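Local coordinates for oxygenase-reductase (Streptomyces fradiae, PDB 4OSP), which acts as the C-terminal ketoreductase domain of a longer urdamycin-pathway oxygenase-reductase, binding NADP on a Rossmann fold of the short-chain dehydrogenase/reductase family and probably reducing the angucyclinone C-6 ketone, at residues 44-49 / 69-74; 83-88 / 140-145. One frame throughout, in Å; residues are numbered along the deposited sequence.

Contact 1 and contact 2 follow one another along the chain, and together they illustrate how a Rossmann fold is built in layers. Contact 1 pairs neighbouring parallel strands, 42-47 and 67-72, of the central sheet; contact 2 packs helix 80-96, the next helix after strand 67-72, against the C-terminal end of helix 121-142. Their centres lie about 13 Å apart, and helix 80-96 bridges them: L84 CD1 packs 3.6 Å from V71 CG1, and L88 CD1 lies 3.6 Å from A44 CB. The NADP-binding residues S48 and E74 follow the C-terminal ends of these strands, where a Rossmann fold binds its nucleotide, whereas contact 2 joins two helices of the layer covering the A44, H46 and V71 face.

Contact 1. Residues 44-49 / 69-74; sequences AVHCSR and FSVLAE
A44 and F69 open the parallel pairing of strands 42-47 and 67-72, the two strands of a beta-alpha-beta unit of the Rossmann fold whose crossover is helix 51-63. A44 CB sits over one face of the F69 ring, a CH-pi contact 4.2 Å from its centroid; the ring is turned toward it by a chi1 of 65°, which places CG between the backbone N and the carbonyl carbon. V45 makes two rungs of the backbone ladder, giving its N-H to F69 O at 2.8 Å and taking that of V71 at its own O. Beyond V45, H46 lies on the same face as A44 and V71, and its imidazole reaches past V71 to the loop: NE2 donates to A73 O at 2.7 Å, on a carbonyl lone pair and in the ring plane. ND1 is hydrogen-bonded to the backbone N of G23, an NADP-binding residue, so both ring nitrogens are engaged and the ring's rotation is fixed between two loops. C47 continues the ladder through its N to V71 O and its O to A73 N. At S48, which binds NADP, the strands have given way to loops, and CA-H points at A73 O. R49 finally turns back toward E74, also of the NADP site, NH1 approaching E74 CG at 3.8 Å with the charges beyond salt-bridge range; on the C47 face, L72 CD1 packs 3.3 Å from R49 O.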
# COMPACT_ATOMS: atom_id res chain seq x y z
N ALA B 44 0.33 -15.75 -29.43
CA ALA B 44 1.37 -15.12 -30.21
C ALA B 44 2.61 -14.95 -29.36
O ALA B 44 2.60 -14.21 -28.38
CB ALA B 44 0.88 -13.78 -30.75
N VAL B 45 3.66 -15.68 -29.71
CA VAL B 45 4.92 -15.59 -29.00
C VAL B 45 5.71 -14.49 -29.67
O VAL B 45 6.06 -14.59 -30.84
CB VAL B 45 5.71 -16.92 -29.10
CG1 VAL B 45 7.09 -16.79 -28.45
CG2 VAL B 45 4.91 -18.05 -28.47
N HIS B 46 5.96 -13.42 -28.92
CA HIS B 46 6.74 -12.30 -29.43
C HIS B 46 8.15 -12.36 -28.93
O HIS B 46 8.40 -12.81 -27.81
CB HIS B 46 6.13 -10.96 -29.01
CG HIS B 46 7.07 -9.80 -29.13
ND1 HIS B 46 7.91 -9.41 -28.11
CD2 HIS B 46 7.33 -8.97 -30.17
CE1 HIS B 46 8.63 -8.37 -28.51
NE2 HIS B 46 8.29 -8.09 -29.75
N CYS B 47 9.09 -11.90 -29.76
CA CYS B 47 10.45 -11.61 -29.33
C CYS B 47 10.99 -10.45 -30.15
O CYS B 47 10.50 -10.17 -31.25
CB CYS B 47 11.37 -12.83 -29.50
SG CYS B 47 13.01 -12.65 -28.74
N SER B 48 11.99 -9.77 -29.60
CA SER B 48 12.56 -8.60 -30.25
C SER B 48 13.43 -8.91 -31.49
O SER B 48 13.35 -8.18 -32.47
CB SER B 48 13.32 -7.74 -29.25
OG SER B 48 12.43 -6.88 -28.55
N ARG B 49 14.24 -9.97 -31.44
CA ARG B 49 15.18 -10.28 -32.53
C ARG B 49 15.30 -11.77 -32.86
O ARG B 49 15.31 -12.16 -34.03
CB ARG B 49 16.58 -9.73 -32.22
CG ARG B 49 16.76 -8.24 -32.50
CD ARG B 49 17.99 -7.71 -31.78
NE ARG B 49 18.06 -8.16 -30.38
CZ ARG B 49 17.52 -7.52 -29.35
NH1 ARG B 49 16.86 -6.38 -29.53
NH2 ARG B 49 17.64 -8.02 -28.12
N PHE B 69 1.94 -19.02 -32.63
CA PHE B 69 2.79 -18.53 -33.72
C PHE B 69 3.77 -17.46 -33.23
O PHE B 69 3.51 -16.80 -32.23
CB PHE B 69 1.96 -18.04 -34.92
CG PHE B 69 1.11 -16.81 -34.63
CD1 PHE B 69 -0.15 -16.94 -34.04
CD2 PHE B 69 1.55 -15.54 -35.00
CE1 PHE B 69 -0.94 -15.82 -33.80
CE2 PHE B 69 0.76 -14.42 -34.76
CZ PHE B 69 -0.48 -14.56 -34.16
N SER B 70 4.88 -17.30 -33.92
CA SER B 70 5.86 -16.30 -33.51
C SER B 70 5.63 -14.93 -34.18
O SER B 70 5.02 -14.82 -35.24
CB SER B 70 7.29 -16.80 -33.71
OG SER B 70 7.58 -17.02 -35.08
N VAL B 71 6.11 -13.89 -33.51
CA VAL B 71 5.98 -12.52 -33.97
C VAL B 71 7.28 -11.79 -33.65
O VAL B 71 7.72 -11.75 -32.50
CB VAL B 71 4.78 -11.82 -33.28
CG1 VAL B 71 4.93 -10.31 -33.35
CG2 VAL B 71 3.47 -12.27 -33.91
N LEU B 72 7.91 -11.24 -34.68
CA LEU B 72 9.16 -10.51 -34.53
C LEU B 72 8.89 -9.01 -34.55
O LEU B 72 8.22 -8.50 -35.46
CB LEU B 72 10.11 -10.88 -35.66
CG LEU B 72 11.63 -10.76 -35.45
CD1 LEU B 72 12.05 -11.45 -34.15
CD2 LEU B 72 12.38 -11.36 -36.64
N ALA B 73 9.38 -8.30 -33.53
CA ALA B 73 9.31 -6.84 -33.51
C ALA B 73 10.16 -6.29 -32.39
O ALA B 73 9.88 -6.53 -31.21
CB ALA B 73 7.87 -6.38 -33.35
N GLU B 74 11.21 -5.56 -32.75
CA GLU B 74 12.09 -4.96 -31.77
C GLU B 74 11.36 -3.85 -31.02
O GLU B 74 10.89 -2.89 -31.63
CB GLU B 74 13.35 -4.40 -32.44
CG GLU B 74 14.48 -4.09 -31.46
CD GLU B 74 15.66 -3.37 -32.10
OE1 GLU B 74 15.79 -3.42 -33.35
OE2 GLU B 74 16.46 -2.76 -31.35

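Contact 2. Residues 83-88 / 140-145; sequences ELFLAL and QRALTL
R141 covers one face of the F85 ring, its CG over the ring centre, 3.5 Å from the centroid and 9° off the normal, in a close CH-pi contact. R141 reaches this place with CG anti to its backbone N (chi1 176°), and a bend at chi2 carries the guanidinium back over F85 CB, with NH1 3.4 Å from that carbon. Ring and guanidinium planes are 29° apart. Other parts of the same ring meet apolar groups: CZ packs on A142 CB at 3.8 Å, and L145 CD1 approaches CD2 at the ring edge, near its plane. The same L145 methyl also touches L88 CD2, one helical turn beyond F85, at 4.1 Å, extending the apolar patch along the helix.

Further out, a salt bridge from R141 NH2 to E89 ties the guanidinium to the helix that carries F85, and a backbone hydrogen bond joins L145 to L101. Q140 hydrogen-bonds through NE2 to the backbone O of P116 and V119 of the second subunit, so this end of helix 121-142 also reaches a subunit interface. Helix 80-96 thus lies on the sheet face of A44, H46 and V71, beside helix 121-142 in the same helical layer, with F85 directed at the latter while L84 packs on V71 and H46, L88 on A44.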
# COMPACT_ATOMS: atom_id res chain seq x y z
N GLU B 83 5.02 -2.61 -36.23
CA GLU B 83 5.43 -3.93 -36.71
C GLU B 83 4.79 -5.04 -35.87
O GLU B 83 4.23 -6.00 -36.42
CB GLU B 83 6.96 -4.08 -36.74
CG GLU B 83 7.67 -3.02 -37.58
CD GLU B 83 7.25 -3.02 -39.05
OE1 GLU B 83 7.11 -4.11 -39.65
OE2 GLU B 83 7.07 -1.92 -39.61
N LEU B 84 4.86 -4.90 -34.55
CA LEU B 84 4.23 -5.88 -33.66
C LEU B 84 2.81 -6.21 -34.13
O LEU B 84 2.49 -7.38 -34.38
CB LEU B 84 4.23 -5.38 -32.21
CG LEU B 84 3.50 -6.19 -31.13
CD1 LEU B 84 3.88 -7.67 -31.13
CD2 LEU B 84 3.77 -5.59 -29.76
N PHE B 85 1.98 -5.20 -34.28
CA PHE B 85 0.57 -5.45 -34.55
C PHE B 85 0.28 -5.84 -36.00
O PHE B 85 -0.66 -6.58 -36.25
CB PHE B 85 -0.29 -4.27 -34.08
CG PHE B 85 -0.51 -4.24 -32.59
CD1 PHE B 85 0.47 -3.75 -31.74
CD2 PHE B 85 -1.69 -4.73 -32.04
CE1 PHE B 85 0.28 -3.73 -30.37
CE2 PHE B 85 -1.89 -4.71 -30.67
CZ PHE B 85 -0.90 -4.21 -29.83
N LEU B 86 1.11 -5.39 -36.93
CA LEU B 86 1.04 -5.88 -38.31
C LEU B 86 1.17 -7.40 -38.31
O LEU B 86 0.31 -8.11 -38.87
CB LEU B 86 2.16 -5.26 -39.14
CG LEU B 86 2.07 -5.28 -40.67
CD1 LEU B 86 0.96 -4.36 -41.17
CD2 LEU B 86 3.41 -4.88 -41.28
N ALA B 87 2.21 -7.89 -37.66
CA ALA B 87 2.47 -9.32 -37.56
C ALA B 87 1.40 -10.02 -36.72
O ALA B 87 0.91 -11.09 -37.09
CB ALA B 87 3.86 -9.58 -37.01
N LEU B 88 1.01 -9.39 -35.62
CA LEU B 88 -0.01 -9.97 -34.75
C LEU B 88 -1.32 -10.19 -35.51
O LEU B 88 -1.91 -11.28 -35.44
CB LEU B 88 -0.24 -9.08 -33.51
CG LEU B 88 -1.33 -9.54 -32.55
CD1 LEU B 88 -0.88 -10.79 -31.81
CD2 LEU B 88 -1.69 -8.44 -31.56
N GLN B 140 -2.54 0.88 -25.86
CA GLN B 140 -3.35 1.81 -26.64
C GLN B 140 -3.78 1.19 -27.96
O GLN B 140 -4.96 1.20 -28.30
CB GLN B 140 -2.58 3.10 -26.90
CG GLN B 140 -3.41 4.19 -27.56
CD GLN B 140 -2.57 5.36 -27.99
OE1 GLN B 140 -1.84 5.29 -28.98
NE2 GLN B 140 -2.65 6.46 -27.23
N ARG B 141 -2.83 0.62 -28.68
CA ARG B 141 -3.12 -0.02 -29.94
C ARG B 141 -3.99 -1.29 -29.73
O ARG B 141 -4.91 -1.54 -30.52
CB ARG B 141 -1.82 -0.32 -30.70
CG ARG B 141 -1.97 -1.10 -32.00
CD ARG B 141 -2.62 -0.30 -33.13
NE ARG B 141 -3.30 -1.21 -34.05
CZ ARG B 141 -2.73 -1.74 -35.13
NH1 ARG B 141 -1.49 -1.42 -35.44
NH2 ARG B 141 -3.40 -2.56 -35.91
N ALA B 142 -3.72 -2.05 -28.67
CA ALA B 142 -4.47 -3.30 -28.44
C ALA B 142 -5.96 -3.10 -28.12
O ALA B 142 -6.77 -4.00 -28.36
CB ALA B 142 -3.81 -4.15 -27.36
N LEU B 143 -6.31 -1.94 -27.56
CA LEU B 143 -7.71 -1.64 -27.23
C LEU B 143 -8.63 -1.81 -28.42
O LEU B 143 -9.81 -2.12 -28.27
CB LEU B 143 -7.87 -0.22 -26.67
CG LEU B 143 -7.19 0.18 -25.36
CD1 LEU B 143 -7.69 1.56 -24.96
CD2 LEU B 143 -7.44 -0.81 -24.24
N THR B 144 -8.09 -1.63 -29.62
CA THR B 144 -8.86 -1.83 -30.83
C THR B 144 -9.19 -3.31 -31.10
O THR B 144 -10.12 -3.61 -31.84
CB THR B 144 -8.14 -1.26 -32.07
OG1 THR B 144 -8.92 -1.54 -33.23
CG2 THR B 144 -6.77 -1.88 -32.24
N LEU B 145 -8.44 -4.22 -30.48
CA LEU B 145 -8.60 -5.64 -30.73
C LEU B 145 -9.23 -6.40 -29.56
O LEU B 145 -9.89 -7.41 -29.77
CB LEU B 145 -7.26 -6.28 -31.11
CG LEU B 145 -6.46 -5.61 -32.24
CD1 LEU B 145 -5.14 -6.34 -32.46
CD2 LEU B 145 -7.25 -5.55 -33.54